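Local coordinates for F420-dependent methylenetetrahydromethanopterin dehydrogenase (PDB 1QV9), which catalyses the reversible coenzyme F420-dependent reduction of methenyl-tetrahydromethanopterin to methylene-tetrahydromethanopterin, a step in methanogenesis from carbon dioxide, at residues R191-N196 with A260-P265; K146-A149 with V153-V156; E253-N258 with S274-M279. All blocks are in the same frame, centred on the assembly; numbering follows the deposited sequence.

Contact 1. Residues R191-N196 with A260-P265; sequences REEFEN and AVLRTP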
loop_
_atom_site.group_PDB
_atom_site.type_symbol
_atom_site.label_atom_id
_atom_site.label_comp_id
_atom_site.label_asym_id
_atom_site.label_seq_id
_atom_site.Cartn_x
_atom_site.Cartn_y
_atom_site.Cartn_z
ATOM N N ARG A 191 26.729 0.300 -11.543
ATOM C CA ARG A 191 26.308 -1.047 -11.872
ATOM C C ARG A 191 25.377 -0.905 -13.085
ATOM O O ARG A 191 24.785 0.147 -13.309
ATOM C CB ARG A 191 25.537 -1.652 -10.693
ATOM C CG ARG A 191 26.324 -1.754 -9.368
ATOM C CD ARG A 191 27.381 -2.841 -9.430
ATOM N NE ARG A 191 26.805 -4.106 -9.855
ATOM C CZ ARG A 191 27.533 -5.152 -10.219
ATOM N NH1 ARG A 191 28.865 -5.064 -10.193
ATOM N NH2 ARG A 191 26.941 -6.264 -10.646
ATOM N N GLU A 192 25.231 -1.941 -13.883
ATOM C CA GLU A 192 24.300 -1.794 -15.002
ATOM C C GLU A 192 23.020 -2.488 -14.558
ATOM O O GLU A 192 22.261 -2.998 -15.359
ATOM C CB GLU A 192 24.854 -2.476 -16.251
ATOM C CG GLU A 192 26.106 -1.809 -16.761
ATOM C CD GLU A 192 25.872 -0.339 -17.021
ATOM O OE1 GLU A 192 25.427 0.016 -18.139
ATOM O OE2 GLU A 192 26.114 0.463 -16.096
ATOM N N GLU A 193 22.787 -2.480 -13.259
ATOM C CA GLU A 193 21.647 -3.191 -12.687
ATOM C C GLU A 193 20.240 -2.801 -13.197
ATOM O O GLU A 193 19.478 -3.633 -13.742
ATOM C CB GLU A 193 21.726 -3.022 -11.157
ATOM C CG GLU A 193 20.707 -3.834 -10.312
ATOM C CD GLU A 193 20.971 -5.321 -10.358
ATOM O OE1 GLU A 193 22.146 -5.744 -10.561
ATOM O OE2 GLU A 193 19.988 -6.063 -10.178
ATOM N N PHE A 194 19.920 -1.520 -13.073
ATOM C CA PHE A 194 18.590 -1.037 -13.391
ATOM C C PHE A 194 18.386 -0.314 -14.704
ATOM O O PHE A 194 19.125 0.634 -15.032
ATOM C CB PHE A 194 18.144 -0.090 -12.264
ATOM C CG PHE A 194 18.090 -0.757 -10.905
ATOM C CD1 PHE A 194 17.044 -1.609 -10.606
ATOM C CD2 PHE A 194 19.104 -0.568 -9.957
ATOM C CE1 PHE A 194 17.002 -2.282 -9.369
ATOM C CE2 PHE A 194 19.079 -1.228 -8.736
ATOM C CZ PHE A 194 18.029 -2.086 -8.434
ATOM N N GLU A 195 17.376 -0.732 -15.449
ATOM C CA GLU A 195 17.064 -0.031 -16.685
ATOM C C GLU A 195 16.345 1.290 -16.358
ATOM O O GLU A 195 16.612 2.338 -16.963
ATOM C CB GLU A 195 16.185 -0.893 -17.571
ATOM C CG GLU A 195 15.928 -0.193 -18.914
ATOM C CD GLU A 195 15.069 -0.980 -19.882
ATOM O OE1 GLU A 195 15.568 -1.970 -20.476
ATOM O OE2 GLU A 195 13.890 -0.595 -20.057
ATOM N N ASN A 196 15.460 1.271 -15.357
ATOM C CA ASN A 196 14.728 2.489 -14.981
ATOM C C ASN A 196 15.547 3.281 -13.960
ATOM O O ASN A 196 15.961 2.750 -12.943
ATOM C CB ASN A 196 13.380 2.074 -14.410
ATOM C CG ASN A 196 12.514 3.235 -14.076
ATOM O OD1 ASN A 196 11.603 3.603 -14.829
ATOM N ND2 ASN A 196 12.785 3.834 -12.951
ATOM N N ALA A 260 12.157 -5.302 -17.659
ATOM C CA ALA A 260 13.587 -5.134 -17.724
ATOM C C ALA A 260 14.315 -5.698 -16.514
ATOM O O ALA A 260 15.407 -5.245 -16.183
ATOM C CB ALA A 260 13.911 -3.618 -17.868
ATOM N N VAL A 261 13.716 -6.667 -15.852
ATOM C CA VAL A 261 14.369 -7.248 -14.674
ATOM C C VAL A 261 15.642 -8.042 -15.045
ATOM O O VAL A 261 15.561 -9.103 -15.679
ATOM C CB VAL A 261 13.410 -8.197 -13.899
ATOM C CG1 VAL A 261 14.154 -8.720 -12.629
ATOM C CG2 VAL A 261 12.103 -7.506 -13.510
ATOM N N LEU A 262 16.813 -7.561 -14.623
ATOM C CA LEU A 262 18.047 -8.262 -14.912
ATOM C C LEU A 262 18.106 -9.608 -14.190
ATOM O O LEU A 262 17.838 -9.697 -12.961
ATOM C CB LEU A 262 19.256 -7.425 -14.478
ATOM C CG LEU A 262 20.631 -8.057 -14.679
ATOM C CD1 LEU A 262 20.873 -8.210 -16.200
ATOM C CD2 LEU A 262 21.707 -7.127 -14.107
ATOM N N ARG A 263 18.443 -10.662 -14.937
ATOM C CA ARG A 263 18.644 -11.977 -14.343
ATOM C C ARG A 263 19.976 -12.504 -14.880
ATOM O O ARG A 263 20.247 -12.408 -16.088
ATOM C CB ARG A 263 17.514 -12.937 -14.669
ATOM C CG ARG A 263 16.153 -12.428 -14.266
ATOM C CD ARG A 263 15.012 -13.437 -14.585
ATOM N NE ARG A 263 13.758 -12.735 -14.347
ATOM C CZ ARG A 263 13.115 -12.655 -13.181
ATOM N NH1 ARG A 263 12.022 -11.908 -13.110
ATOM N NH2 ARG A 263 13.502 -13.374 -12.137
ATOM N N THR A 264 20.818 -13.017 -13.994
ATOM C CA THR A 264 22.145 -13.514 -14.362
ATOM C C THR A 264 22.374 -14.892 -13.760
ATOM O O THR A 264 23.161 -15.064 -12.828
ATOM C CB THR A 264 23.289 -12.535 -13.919
ATOM O OG1 THR A 264 23.235 -12.293 -12.487
ATOM C CG2 THR A 264 23.172 -11.227 -14.669
ATOM N N PRO A 265 21.667 -15.910 -14.293
ATOM C CA PRO A 265 21.785 -17.286 -13.811
ATOM C C PRO A 265 23.033 -17.979 -14.311
ATOM O O PRO A 265 23.623 -17.571 -15.323
ATOM C CB PRO A 265 20.538 -17.962 -14.367
ATOM C CG PRO A 265 20.425 -17.273 -15.734
ATOM C CD PRO A 265 20.709 -15.813 -15.414
HETATM O O HOH W 1 17.029 -4.875 -13.198
HETATM O O HOH W 2 17.521 -8.163 -10.776
#

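Contact 2. Residues K146-A149 with V153-V156; sequences KVLA and VFRV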
loop_
_atom_site.group_PDB
_atom_site.type_symbol
_atom_site.label_atom_id
_atom_site.label_comp_id
_atom_site.label_asym_id
_atom_site.label_seq_id
_atom_site.Cartn_x
_atom_site.Cartn_y
_atom_site.Cartn_z
ATOM N N LYS A 146 15.934 -9.007 1.566
ATOM C CA LYS A 146 15.226 -8.388 0.435
ATOM C C LYS A 146 16.010 -7.150 -0.039
ATOM O O LYS A 146 16.175 -6.906 -1.238
ATOM C CB LYS A 146 13.798 -7.995 0.870
ATOM C CG LYS A 146 13.003 -7.187 -0.122
ATOM C CD LYS A 146 12.937 -7.863 -1.470
ATOM C CE LYS A 146 12.014 -7.094 -2.393
ATOM N NZ LYS A 146 11.966 -7.659 -3.749
ATOM N N VAL A 147 16.477 -6.337 0.910
ATOM C CA VAL A 147 17.247 -5.161 0.522
ATOM C C VAL A 147 18.511 -5.546 -0.241
ATOM O O VAL A 147 18.756 -5.026 -1.339
ATOM C CB VAL A 147 17.635 -4.347 1.789
ATOM C CG1 VAL A 147 18.685 -3.235 1.425
ATOM C CG2 VAL A 147 16.389 -3.732 2.396
ATOM N N LEU A 148 19.304 -6.450 0.316
ATOM C CA LEU A 148 20.574 -6.809 -0.340
ATOM C C LEU A 148 20.365 -7.470 -1.703
ATOM O O LEU A 148 21.184 -7.294 -2.626
ATOM C CB LEU A 148 21.421 -7.696 0.589
ATOM C CG LEU A 148 21.759 -7.001 1.918
ATOM C CD1 LEU A 148 22.573 -7.930 2.766
ATOM C CD2 LEU A 148 22.578 -5.719 1.651
ATOM N N ALA A 149 19.266 -8.192 -1.856
ATOM C CA ALA A 149 19.005 -8.863 -3.132
ATOM C C ALA A 149 18.441 -7.905 -4.157
ATOM O O ALA A 149 19.043 -7.715 -5.221
ATOM C CB ALA A 149 18.033 -10.042 -2.898
ATOM N N VAL A 153 22.973 -5.626 -4.497
ATOM C CA VAL A 153 24.199 -5.848 -3.750
ATOM C C VAL A 153 24.678 -7.305 -3.858
ATOM O O VAL A 153 25.879 -7.554 -3.975
ATOM C CB VAL A 153 24.026 -5.477 -2.240
ATOM C CG1 VAL A 153 25.206 -6.007 -1.400
ATOM C CG2 VAL A 153 23.897 -3.963 -2.125
ATOM N N PHE A 154 23.741 -8.268 -3.815
ATOM C CA PHE A 154 24.145 -9.668 -3.907
ATOM C C PHE A 154 24.729 -9.984 -5.293
ATOM O O PHE A 154 25.502 -10.943 -5.399
ATOM C CB PHE A 154 22.952 -10.612 -3.606
ATOM C CG PHE A 154 22.646 -10.783 -2.127
ATOM C CD1 PHE A 154 21.403 -11.241 -1.736
ATOM C CD2 PHE A 154 23.585 -10.492 -1.161
ATOM C CE1 PHE A 154 21.090 -11.417 -0.387
ATOM C CE2 PHE A 154 23.267 -10.664 0.211
ATOM C CZ PHE A 154 22.026 -11.126 0.567
ATOM N N ARG A 155 24.344 -9.228 -6.316
ATOM C CA ARG A 155 24.912 -9.503 -7.638
ATOM C C ARG A 155 26.377 -9.075 -7.638
ATOM O O ARG A 155 27.201 -9.676 -8.326
ATOM C CB ARG A 155 24.148 -8.795 -8.772
ATOM C CG ARG A 155 24.224 -9.591 -10.102
ATOM C CD ARG A 155 23.550 -8.895 -11.234
ATOM N NE ARG A 155 22.156 -8.531 -10.987
ATOM C CZ ARG A 155 21.136 -9.375 -11.038
ATOM N NH1 ARG A 155 19.922 -8.938 -10.795
ATOM N NH2 ARG A 155 21.333 -10.637 -11.347
ATOM N N VAL A 156 26.730 -8.029 -6.892
ATOM C CA VAL A 156 28.129 -7.612 -6.817
ATOM C C VAL A 156 28.957 -8.745 -6.167
ATOM O O VAL A 156 30.086 -9.057 -6.577
ATOM C CB VAL A 156 28.288 -6.348 -5.938
ATOM C CG1 VAL A 156 29.739 -5.945 -5.841
ATOM C CG2 VAL A 156 27.464 -5.189 -6.538
#

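Contact 3. Residues E253-N258 with S274-M279; sequences ELEKSN and SKRKFM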
loop_
_atom_site.group_PDB
_atom_site.type_symbol
_atom_site.label_atom_id
_atom_site.label_comp_id
_atom_site.label_asym_id
_atom_site.label_seq_id
_atom_site.Cartn_x
_atom_site.Cartn_y
_atom_site.Cartn_z
ATOM N N GLU A 253 9.632 -3.674 -8.647
ATOM C CA GLU A 253 8.360 -3.584 -9.372
ATOM C C GLU A 253 8.490 -2.602 -10.553
ATOM O O GLU A 253 7.850 -2.806 -11.571
ATOM C CB GLU A 253 7.198 -3.187 -8.451
ATOM C CG GLU A 253 6.842 -4.292 -7.436
ATOM C CD GLU A 253 6.380 -5.623 -8.069
ATOM O OE1 GLU A 253 6.934 -6.688 -7.725
ATOM O OE2 GLU A 253 5.435 -5.572 -8.863
ATOM N N LEU A 254 9.301 -1.552 -10.431
ATOM C CA LEU A 254 9.503 -0.603 -11.536
ATOM C C LEU A 254 10.203 -1.345 -12.680
ATOM O O LEU A 254 9.864 -1.128 -13.859
ATOM C CB LEU A 254 10.369 0.604 -11.119
ATOM C CG LEU A 254 9.611 1.690 -10.367
ATOM C CD1 LEU A 254 10.613 2.707 -9.873
ATOM C CD2 LEU A 254 8.565 2.369 -11.250
ATOM N N GLU A 255 11.154 -2.212 -12.361
ATOM C CA GLU A 255 11.820 -2.953 -13.441
ATOM C C GLU A 255 10.804 -3.870 -14.064
ATOM O O GLU A 255 10.801 -4.051 -15.299
ATOM C CB GLU A 255 13.017 -3.740 -12.929
ATOM C CG GLU A 255 14.186 -2.833 -12.453
ATOM C CD GLU A 255 14.886 -2.086 -13.595
ATOM O OE1 GLU A 255 15.827 -2.645 -14.213
ATOM O OE2 GLU A 255 14.479 -0.937 -13.872
ATOM N N LYS A 256 9.920 -4.459 -13.259
ATOM C CA LYS A 256 8.906 -5.333 -13.868
ATOM C C LYS A 256 8.010 -4.533 -14.826
ATOM O O LYS A 256 7.628 -5.038 -15.905
ATOM C CB LYS A 256 8.019 -6.006 -12.803
ATOM C CG LYS A 256 8.753 -7.074 -11.985
ATOM C CD LYS A 256 7.804 -7.678 -10.947
ATOM C CE LYS A 256 8.524 -8.651 -10.059
ATOM N NZ LYS A 256 7.573 -9.139 -8.969
ATOM N N SER A 257 7.650 -3.304 -14.472
ATOM C CA SER A 257 6.783 -2.510 -15.340
ATOM C C SER A 257 7.412 -2.261 -16.694
ATOM O O SER A 257 6.694 -2.080 -17.694
ATOM C CB SER A 257 6.401 -1.181 -14.673
ATOM O OG SER A 257 7.446 -0.239 -14.725
ATOM N N ASN A 258 8.734 -2.258 -16.738
ATOM C CA ASN A 258 9.444 -2.043 -17.998
ATOM C C ASN A 258 9.911 -3.337 -18.638
ATOM O O ASN A 258 10.650 -3.282 -19.625
ATOM C CB ASN A 258 10.651 -1.165 -17.754
ATOM C CG ASN A 258 10.275 0.266 -17.535
ATOM O OD1 ASN A 258 9.623 0.880 -18.380
ATOM N ND2 ASN A 258 10.681 0.816 -16.419
ATOM N N SER A 274 22.932 -14.035 -19.053
ATOM C CA SER A 274 22.245 -12.789 -18.764
ATOM C C SER A 274 21.006 -12.597 -19.617
ATOM O O SER A 274 20.938 -13.065 -20.761
ATOM C CB SER A 274 23.217 -11.616 -18.951
ATOM O OG SER A 274 22.585 -10.388 -18.679
ATOM N N LYS A 275 19.997 -11.945 -19.045
ATOM C CA LYS A 275 18.768 -11.641 -19.770
ATOM C C LYS A 275 18.068 -10.481 -19.081
ATOM O O LYS A 275 18.350 -10.207 -17.907
ATOM C CB LYS A 275 17.815 -12.834 -19.786
ATOM C CG LYS A 275 17.429 -13.369 -18.381
ATOM C CD LYS A 275 16.358 -14.435 -18.489
ATOM C CE LYS A 275 14.958 -13.890 -18.766
ATOM N NZ LYS A 275 13.952 -15.015 -18.975
ATOM N N ARG A 276 17.165 -9.821 -19.806
ATOM C CA ARG A 276 16.365 -8.705 -19.280
ATOM C C ARG A 276 14.872 -8.934 -19.507
ATOM O O ARG A 276 14.063 -8.814 -18.592
ATOM C CB ARG A 276 16.745 -7.405 -19.972
ATOM C CG ARG A 276 18.056 -6.863 -19.589
ATOM C CD ARG A 276 17.831 -5.731 -18.632
ATOM N NE ARG A 276 19.094 -5.231 -18.138
ATOM C CZ ARG A 276 19.202 -4.545 -17.015
ATOM N NH1 ARG A 276 20.380 -4.129 -16.616
ATOM N NH2 ARG A 276 18.114 -4.287 -16.297
ATOM N N LYS A 277 14.477 -9.259 -20.734
ATOM C CA LYS A 277 13.067 -9.475 -20.999
ATOM C C LYS A 277 12.635 -10.803 -20.402
ATOM O O LYS A 277 13.363 -11.801 -20.444
ATOM C CB LYS A 277 12.802 -9.418 -22.501
ATOM C CG LYS A 277 13.185 -8.059 -23.100
ATOM C CD LYS A 277 12.683 -7.951 -24.533
ATOM C CE LYS A 277 13.117 -6.643 -25.176
ATOM N NZ LYS A 277 12.508 -5.470 -24.491
ATOM N N PHE A 278 11.419 -10.836 -19.878
ATOM C CA PHE A 278 10.929 -12.002 -19.189
ATOM C C PHE A 278 10.920 -13.286 -20.006
ATOM O O PHE A 278 11.260 -14.347 -19.508
ATOM C CB PHE A 278 9.523 -11.719 -18.629
ATOM C CG PHE A 278 8.946 -12.851 -17.837
ATOM C CD1 PHE A 278 8.008 -13.689 -18.395
ATOM C CD2 PHE A 278 9.347 -13.091 -16.521
ATOM C CE1 PHE A 278 7.465 -14.743 -17.675
ATOM C CE2 PHE A 278 8.806 -14.156 -15.791
ATOM C CZ PHE A 278 7.859 -14.988 -16.370
HETATM N N MSE A 279 10.536 -13.164 -21.273
HETATM C CA MSE A 279 10.476 -14.340 -22.127
HETATM C C MSE A 279 11.743 -14.603 -22.935
HETATM O O MSE A 279 11.765 -15.521 -23.771
HETATM C CB MSE A 279 9.275 -14.228 -23.073
HETATM C CG MSE A 279 7.928 -14.094 -22.384
HETATM SE SE MSE A 279 7.278 -15.585 -21.291
HETATM C CE MSE A 279 8.726 -16.696 -21.192
#

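Contact 1. Residues R191-N196 with A260-P265
A light, water-bridged contact between two loops sets E193 and E195 against L262 and A260, where the loop before helix 197-223 meets the one that follows helix 227-257. With its first torsion near trans (chi1 -176°), the extended E195 chain runs past the methyl group of A260: E195 CB lies 3.6 Å from A260 CB, and E195 OE1 is 3.5 Å from the same methyl. The small alanine side chain lets the glutamate lie against it along its length, and E195 itself is exposed, as suits a carboxylate. Deeper in, the side chains of E193 and L262 cross at about a right angle, with E193 OE1 3.8 Å from L262 CD2. The monomer joins an alpha/beta domain to a helix bundle, and these loops meet beside the bundle, N196 being the N-cap of helix 197-223. Two waters supply the polar link. One accepts from L262 N at 3.0 Å and is bonded to E193 O at 2.8 Å; the other connects L262 O, 2.7 Å away, with E193 OE2 by a longer bond. The buried carboxylate of E193 has its charge partner in R155, whose NE forms a salt bridge with OE1. Further along the second loop, R263 reaches E136 of the second subunit in a salt bridge, and T264 N bonds to D133 of that same subunit.

Contact 2. Residues K146-A149 with V153-V156
The tight connection between two successive helices, 134-150 and 153-169, is closed by L148 and A149 meeting V153 and F154. Its centre is a CH-pi contact: L148 CB stands over one face of the F154 ring, 3.6 Å from the centroid and 20° off the ring normal, displaced toward the CE2-CZ side. Both L148 CB to F154 CZ and L148 CB to F154 CE2 measure 3.5 Å, and L148 CD1 follows 3.8 Å from F154 CE2. The ring is brought there by its first torsion (chi1 -79°), which sets CG beside F154's own backbone N and therefore turns the phenyl group back toward the end of the preceding helix. That same N donates to L148 O at 3.0 Å, the donor lying above the carbonyl plane, so L148 holds F154 by backbone and side chain at once. A149 adds its methyl, with CB 3.8 Å from F154 CD1; a small residue fits where the ring lies so near the backbone. The other branch of the leucine, CD2, leans on V153 CG1 at 4.0 Å. An alanine in place of F154 would probably leave L148 CB and the A149 methyl facing a gap between the helices, though the backbone bond and the V153 contact would remain. T16 and M19 of helix 15-19 also touch the ring, as does A138 of the second subunit. With every touching residue buried, the junction rests on aliphatic and aromatic surface, and the F154 N-H finds its acceptor in L148 O, at the close of the preceding helix.

Contact 3. Residues E253-N258 with S274-M279
E255 and R276 make a single salt bridge between the last turn of helix 227-257, part of the helix bundle, and the C-terminal tail of the chain. The main chains stay well apart, 9.4 Å between E255 CA and R276 CA, and a long arginine is what spans the distance. E255 OE1 approaches the edge of the guanidinium group, in its plane and 3.5 Å from R276 NH2, while the carboxylate is turned 85° against that group. The bridge is therefore not a paired, coplanar clasp, and each group also has hydrogen-bond partners elsewhere. The buried E255 carboxylate accepts from the backbone N of E195 through OE1 and of N196 through OE2, thereby holding the start of helix 197-223. R276 NH2 in turn donates to A260 O and E193 O, so the cation is shared among a carboxylate and two carbonyls, an arrangement likely to steady the ion pair. The helix side is tightly packed. S257 OG donates to L254 O at 2.7 Å, and that carbonyl also takes N258 N; a serine near a helix end can fold back in this way. K256 NZ meets E253 OE1 at 2.8 Å in a salt bridge and is also paired with E239 of the second subunit. The loose side is confined to K277 and the selenomethionine M279, both exposed. Between them F278 is buried, its ring edge-to-face with Y198 of the fourth subunit, and buried K275 holds its carbonyl: K275 NZ donates to F278 O at 2.8 Å, from 54° out of the carbonyl plane.

How the contacts relate
Contact 2 is the core member, wholly buried about 8 Å from the centre of the chain to its own centre, and it works through apolar surface; contacts 1 and 3 lie farther out, partly buried, and rely on water and charge. R155, from the second segment of contact 2, ties it to contact 1 through E193 and T264. Contacts 1 and 3 interlock along the chain, their segments alternating; each has one segment in the region after helix 227-257, whose end contact 3 also holds, and E255 and R276 both reach the 191-196 loop. Contacts 2 and 3 do not touch, their centres being about 17 Å apart. All three border the second subunit, and contacts 1 and 3 also meet the third and fourth.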